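Tubulin-specific chaperone, putative (Trypanosoma brucei, PDB 4B6M) probably binds alpha-tubulin and microtubule plus ends as tubulin-binding cofactor B, of which this chain is the CAP-Gly domain. Local coordinates at residues I6-D10 against S22-V26; Y36-F42 against Y65-P71. All coordinates share one frame; numbering follows the deposited sequence.

Contact 1: residues I6-D10 against S22-V26; sequences IHVGD and SVRFV
Two backbone hydrogen bonds join the turn of 6-10 to the strand at Val23. Gly9 N donates a hydrogen bond to Val23 O at 2.8 Å, and Val23 N donates one to Asp10 O, also at 2.8 Å. Both are almost straight. Val23 is therefore gripped through its N-H and its carbonyl. A water donates to Gly9 O and also bonds to Ser22 OG, which has Arg11 as its main partner.

Other polar bonds shape the turn itself. His7 to Asp10 forms a type II beta turn, closed by Asp10 N to His7 O. Asp10 CG is anti to the carbonyl carbon (chi1 -79°), which turns the carboxylate back to the amide of His7. OD2 of Asp10 accepts His7 N at 2.8 Å from above the carboxylate plane. Gly9 takes the third position of the turn with a positive phi of 98°, as glycine commonly does in type II turns.

The apolar contacts lie beside these bonds. Ile6 CG2 meets Val23 CG2 at 3.8 Å, the two side chains crossing at about a right angle. Val26 CG2 touches the same Ile6 methyl, CG2, at 4.0 Å. Ile6 also packs on Val38, Pro71, Val74 and Val76. On its other edge the strand carries a classic beta bulge, Arg24 and Phe25 pairing opposite Gly39 of strand 36-42. The arrangement is a type II turn docked on a strand, at the N-terminal entry to the small antiparallel sheet of the CAP-Gly domain.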
loop_
_atom_site.group_PDB
_atom_site.type_symbol
_atom_site.label_atom_id
_atom_site.label_comp_id
_atom_site.label_asym_id
_atom_site.label_seq_id
_atom_site.Cartn_x
_atom_site.Cartn_y
_atom_site.Cartn_z
ATOM N N ILE A 6 -11.922 1.925 -0.619
ATOM C CA ILE A 6 -10.561 2.436 -0.378
ATOM C C ILE A 6 -10.188 3.431 -1.470
ATOM O O ILE A 6 -10.329 3.132 -2.658
ATOM C CB ILE A 6 -9.541 1.270 -0.371
ATOM C CG1 ILE A 6 -9.892 0.269 0.732
ATOM C CG2 ILE A 6 -8.117 1.793 -0.199
ATOM C CD1 ILE A 6 -9.264 -1.098 0.588
ATOM N N HIS A 7 -9.721 4.622 -1.079
ATOM C CA HIS A 7 -9.365 5.663 -2.048
ATOM C C HIS A 7 -7.928 6.076 -1.944
ATOM O O HIS A 7 -7.360 6.091 -0.846
ATOM C CB HIS A 7 -10.181 6.937 -1.814
ATOM C CG HIS A 7 -11.681 6.768 -1.921
ATOM N ND1 HIS A 7 -12.537 7.676 -1.395
ATOM C CD2 HIS A 7 -12.465 5.777 -2.511
ATOM C CE1 HIS A 7 -13.807 7.278 -1.637
ATOM N NE2 HIS A 7 -13.757 6.114 -2.317
ATOM N N VAL A 8 -7.322 6.462 -3.069
ATOM C CA VAL A 8 -5.966 7.021 -3.029
ATOM C C VAL A 8 -5.970 8.188 -2.060
ATOM O O VAL A 8 -6.911 9.005 -2.060
ATOM C CB VAL A 8 -5.382 7.480 -4.401
ATOM C CG1 VAL A 8 -5.038 6.289 -5.286
ATOM C CG2 VAL A 8 -6.278 8.479 -5.125
ATOM N N GLY A 9 -4.942 8.244 -1.226
ATOM C CA GLY A 9 -4.787 9.305 -0.245
ATOM C C GLY A 9 -5.272 8.860 1.124
ATOM O O GLY A 9 -4.950 9.491 2.123
ATOM N N ASP A 10 -6.009 7.764 1.189
ATOM C CA ASP A 10 -6.463 7.258 2.496
ATOM C C ASP A 10 -5.294 6.849 3.387
ATOM O O ASP A 10 -4.298 6.313 2.891
ATOM C CB ASP A 10 -7.369 6.032 2.343
ATOM C CG ASP A 10 -8.775 6.393 1.969
ATOM O OD1 ASP A 10 -9.123 7.596 2.024
ATOM O OD2 ASP A 10 -9.526 5.463 1.616
ATOM N N SER A 22 -0.023 5.063 3.602
ATOM C CA SER A 22 -0.929 5.851 2.773
ATOM C C SER A 22 -1.227 5.076 1.516
ATOM O O SER A 22 -0.301 4.543 0.890
ATOM C CB SER A 22 -0.255 7.168 2.376
ATOM O OG SER A 22 -0.021 7.961 3.538
ATOM N N VAL A 23 -2.502 5.038 1.133
ATOM C CA VAL A 23 -2.908 4.405 -0.125
ATOM C C VAL A 23 -2.462 5.249 -1.326
ATOM O O VAL A 23 -2.851 6.413 -1.474
ATOM C CB VAL A 23 -4.432 4.202 -0.182
ATOM C CG1 VAL A 23 -4.876 3.623 -1.523
ATOM C CG2 VAL A 23 -4.868 3.287 0.975
ATOM N N ARG A 24 -1.655 4.636 -2.192
ATOM C CA ARG A 24 -1.145 5.308 -3.388
ATOM C C ARG A 24 -1.784 4.837 -4.698
ATOM O O ARG A 24 -1.657 5.497 -5.720
ATOM C CB ARG A 24 0.351 5.080 -3.481
ATOM C CG ARG A 24 1.158 5.662 -2.347
ATOM C CD ARG A 24 0.807 7.110 -2.092
ATOM N NE ARG A 24 1.770 7.690 -1.166
ATOM C CZ ARG A 24 1.539 8.765 -0.412
ATOM N NH1 ARG A 24 0.369 9.396 -0.464
ATOM N NH2 ARG A 24 2.485 9.209 0.397
ATOM N N PHE A 25 -2.494 3.716 -4.665
ATOM C CA PHE A 25 -3.029 3.089 -5.865
ATOM C C PHE A 25 -4.159 2.157 -5.452
ATOM O O PHE A 25 -4.049 1.492 -4.442
ATOM C CB PHE A 25 -1.935 2.266 -6.562
ATOM C CG PHE A 25 -2.439 1.411 -7.688
ATOM C CD1 PHE A 25 -2.684 1.964 -8.939
ATOM C CD2 PHE A 25 -2.683 0.047 -7.498
ATOM C CE1 PHE A 25 -3.163 1.181 -9.985
ATOM C CE2 PHE A 25 -3.166 -0.740 -8.530
ATOM C CZ PHE A 25 -3.404 -0.171 -9.784
ATOM N N VAL A 26 -5.224 2.133 -6.246
ATOM C CA VAL A 26 -6.282 1.126 -6.143
ATOM C C VAL A 26 -6.701 0.703 -7.549
ATOM O O VAL A 26 -7.080 1.543 -8.377
ATOM C CB VAL A 26 -7.531 1.666 -5.390
ATOM C CG1 VAL A 26 -8.577 0.568 -5.242
ATOM C CG2 VAL A 26 -7.153 2.266 -4.047
HETATM O O HOH W 1 -2.261 9.914 3.032
#

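Contact 2: residues Y36-F42 against Y65-P71; sequences YWVGVEF and YGGFLRP. With FMT (formic acid), chain F.
Arg70 lays its guanidinium flat on the Trp37 indole, the planes 13° apart and the centres 4.0 Å apart. Arg70 CZ sits off-centre over the six-membered ring in a cation-pi contact. Arg70 CD lies over the same ring in a CH-pi contact. The Arg70 side chain bends at chi2 (-63°), which brings it back over the indole. Arg70 NH1 also donates to Tyr36 O at 3.1 Å. That oxygen lies in the guanidinium plane, but the donor stands above the carbonyl plane.

Further along, the Phe42 ring reaches Leu69, with Phe42 CZ 4.1 Å from Leu69 CD1. The edge of Tyr65 meets a carbonyl, CD2 lying 3.2 Å from Phe42 O. Val38 CG2 packs on Pro71 CG at 4.0 Å.

The backbones hold these groups in register. Val38 pairs with Leu69, and Val40 with Gly67, through two hydrogen bonds each. Phe42 N adds one to Tyr65 O at 2.7 Å. Outside the pair, Pro34 O accepts from Arg70 NH2 and Lys33 O from Trp37 NE1, which should help hold both stacked groups in place. Arg70 N bonds to Gln73 OE1 and only weakly to O1 of a formic acid, probably from the crystallisation liquor. The pairing is an antiparallel beta ladder in the glycine-rich, SH3-like fold of a CAP-Gly domain.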
loop_
_atom_site.group_PDB
_atom_site.type_symbol
_atom_site.label_atom_id
_atom_site.label_comp_id
_atom_site.label_asym_id
_atom_site.label_seq_id
_atom_site.Cartn_x
_atom_site.Cartn_y
_atom_site.Cartn_z
ATOM N N TYR A 36 -8.724 -6.961 -7.611
ATOM C CA TYR A 36 -8.280 -5.616 -7.193
ATOM C C TYR A 36 -7.127 -5.633 -6.199
ATOM O O TYR A 36 -7.042 -6.511 -5.344
ATOM C CB TYR A 36 -9.418 -4.804 -6.584
ATOM C CG TYR A 36 -10.290 -4.151 -7.619
ATOM C CD1 TYR A 36 -11.289 -4.869 -8.269
ATOM C CD2 TYR A 36 -10.091 -2.819 -7.969
ATOM C CE1 TYR A 36 -12.083 -4.269 -9.236
ATOM C CE2 TYR A 36 -10.875 -2.210 -8.936
ATOM C CZ TYR A 36 -11.864 -2.936 -9.563
ATOM O OH TYR A 36 -12.641 -2.311 -10.516
ATOM N N TRP A 37 -6.242 -4.656 -6.366
ATOM C CA TRP A 37 -5.069 -4.466 -5.497
ATOM C C TRP A 37 -5.009 -3.071 -4.950
ATOM O O TRP A 37 -5.474 -2.099 -5.564
ATOM C CB TRP A 37 -3.785 -4.711 -6.290
ATOM C CG TRP A 37 -3.616 -6.158 -6.655
ATOM C CD1 TRP A 37 -4.016 -6.790 -7.830
ATOM C CD2 TRP A 37 -3.048 -7.219 -5.823
ATOM N NE1 TRP A 37 -3.739 -8.139 -7.774
ATOM C CE2 TRP A 37 -3.159 -8.459 -6.598
ATOM C CE3 TRP A 37 -2.480 -7.265 -4.550
ATOM C CZ2 TRP A 37 -2.698 -9.671 -6.103
ATOM C CZ3 TRP A 37 -2.036 -8.498 -4.055
ATOM C CH2 TRP A 37 -2.126 -9.666 -4.832
ATOM N N VAL A 38 -4.379 -2.947 -3.786
ATOM C CA VAL A 38 -4.158 -1.649 -3.170
ATOM C C VAL A 38 -2.653 -1.408 -3.056
ATOM O O VAL A 38 -1.913 -2.213 -2.461
ATOM C CB VAL A 38 -4.823 -1.590 -1.769
ATOM C CG1 VAL A 38 -4.673 -0.195 -1.169
ATOM C CG2 VAL A 38 -6.313 -1.962 -1.860
ATOM N N GLY A 39 -2.168 -0.333 -3.672
ATOM C CA GLY A 39 -0.756 0.030 -3.538
ATOM C C GLY A 39 -0.601 0.911 -2.327
ATOM O O GLY A 39 -1.269 1.944 -2.274
ATOM N N VAL A 40 0.260 0.534 -1.386
ATOM C CA VAL A 40 0.437 1.310 -0.150
ATOM C C VAL A 40 1.876 1.777 -0.027
ATOM O O VAL A 40 2.808 1.011 -0.296
ATOM C CB VAL A 40 0.052 0.481 1.100
ATOM C CG1 VAL A 40 0.399 1.236 2.376
ATOM C CG2 VAL A 40 -1.424 0.126 1.090
ATOM N N GLU A 41 2.062 3.037 0.377
ATOM C CA GLU A 41 3.374 3.494 0.797
ATOM C C GLU A 41 3.395 3.542 2.317
ATOM O O GLU A 41 2.653 4.317 2.957
ATOM C CB GLU A 41 3.687 4.871 0.226
ATOM C CG GLU A 41 5.029 5.381 0.690
ATOM C CD GLU A 41 5.371 6.740 0.109
ATOM O OE1 GLU A 41 4.577 7.273 -0.700
ATOM O OE2 GLU A 41 6.424 7.263 0.486
ATOM N N PHE A 42 4.244 2.715 2.904
ATOM C CA PHE A 42 4.358 2.654 4.349
ATOM C C PHE A 42 5.200 3.787 4.898
ATOM O O PHE A 42 6.062 4.342 4.197
ATOM C CB PHE A 42 4.910 1.294 4.771
ATOM C CG PHE A 42 4.012 0.159 4.390
ATOM C CD1 PHE A 42 2.853 -0.068 5.120
ATOM C CD2 PHE A 42 4.286 -0.651 3.289
ATOM C CE1 PHE A 42 1.984 -1.084 4.774
ATOM C CE2 PHE A 42 3.427 -1.693 2.949
ATOM C CZ PHE A 42 2.263 -1.901 3.688
ATOM N N TYR A 65 9.412 0.532 0.960
ATOM C CA TYR A 65 8.219 1.269 1.455
ATOM C C TYR A 65 6.943 0.926 0.753
ATOM O O TYR A 65 5.880 1.454 1.124
ATOM C CB TYR A 65 8.402 2.799 1.369
ATOM C CG TYR A 65 9.444 3.215 2.335
ATOM C CD1 TYR A 65 10.782 3.206 1.957
ATOM C CD2 TYR A 65 9.107 3.565 3.648
ATOM C CE1 TYR A 65 11.772 3.526 2.874
ATOM C CE2 TYR A 65 10.086 3.887 4.563
ATOM C CZ TYR A 65 11.420 3.889 4.144
ATOM O OH TYR A 65 12.390 4.207 5.053
ATOM N N GLY A 66 7.032 0.080 -0.268
ATOM C CA GLY A 66 5.881 -0.175 -1.118
ATOM C C GLY A 66 5.292 -1.547 -0.917
ATOM O O GLY A 66 6.006 -2.553 -0.784
ATOM N N GLY A 67 3.972 -1.605 -0.876
ATOM C CA GLY A 67 3.311 -2.909 -0.918
ATOM C C GLY A 67 2.130 -2.901 -1.844
ATOM O O GLY A 67 1.539 -1.852 -2.083
ATOM N N PHE A 68 1.799 -4.068 -2.395
ATOM C CA PHE A 68 0.526 -4.261 -3.074
ATOM C C PHE A 68 -0.211 -5.268 -2.251
ATOM O O PHE A 68 0.289 -6.383 -2.039
ATOM C CB PHE A 68 0.695 -4.823 -4.487
ATOM C CG PHE A 68 1.318 -3.865 -5.441
ATOM C CD1 PHE A 68 0.548 -2.939 -6.152
ATOM C CD2 PHE A 68 2.698 -3.876 -5.624
ATOM C CE1 PHE A 68 1.146 -2.048 -7.002
ATOM C CE2 PHE A 68 3.315 -2.976 -6.490
ATOM C CZ PHE A 68 2.528 -2.067 -7.195
ATOM N N LEU A 69 -1.365 -4.863 -1.758
ATOM C CA LEU A 69 -2.111 -5.719 -0.860
ATOM C C LEU A 69 -3.501 -5.912 -1.387
ATOM O O LEU A 69 -3.997 -5.092 -2.128
ATOM C CB LEU A 69 -2.270 -5.032 0.516
ATOM C CG LEU A 69 -1.081 -4.756 1.449
ATOM C CD1 LEU A 69 0.012 -3.876 0.855
ATOM C CD2 LEU A 69 -1.572 -4.085 2.717
ATOM N N ARG A 70 -4.148 -6.999 -0.989
ATOM C CA ARG A 70 -5.588 -7.124 -1.230
ATOM C C ARG A 70 -6.343 -6.176 -0.327
ATOM O O ARG A 70 -5.893 -5.873 0.774
ATOM C CB ARG A 70 -6.053 -8.556 -0.980
ATOM C CG ARG A 70 -5.484 -9.525 -1.979
ATOM C CD ARG A 70 -5.946 -9.233 -3.387
ATOM N NE ARG A 70 -5.801 -10.442 -4.161
ATOM C CZ ARG A 70 -6.032 -10.537 -5.452
ATOM N NH1 ARG A 70 -6.403 -9.471 -6.143
ATOM N NH2 ARG A 70 -5.870 -11.722 -6.043
ATOM N N PRO A 71 -7.512 -5.701 -0.773
ATOM C CA PRO A 71 -8.315 -4.798 0.038
ATOM C C PRO A 71 -8.625 -5.330 1.433
ATOM O O PRO A 71 -8.684 -4.514 2.383
ATOM C CB PRO A 71 -9.604 -4.608 -0.806
ATOM C CG PRO A 71 -9.119 -4.789 -2.218
ATOM C CD PRO A 71 -8.016 -5.827 -2.154
HETATM C C FMT F . -0.589 -9.551 0.296
HETATM O O1 FMT F . -1.692 -9.277 -0.215
HETATM O O2 FMT F . -0.379 -9.681 1.531
#

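The two contacts meet on one antiparallel sheet, which 6-10 joins only as the turn before strand 11-14. Their centres are 8 Å apart. Strand 19-26 of contact 1 lies directly beside strand 36-42 of contact 2. Both segments of contact 1 come earlier in the chain than those of contact 2, and strand 36-42 is the next after 19-26. Gly39 joins them through probable hydrogen bonds to Arg24 and Phe25, and Glu41 forms a salt bridge with Arg24. Val38 packs on both Ile6 and Val23. Strand 66-69 is an edge strand of the sheet within this chain. The N-terminal turn and the glycine-rich edge are thus parts of one compact CAP-Gly domain.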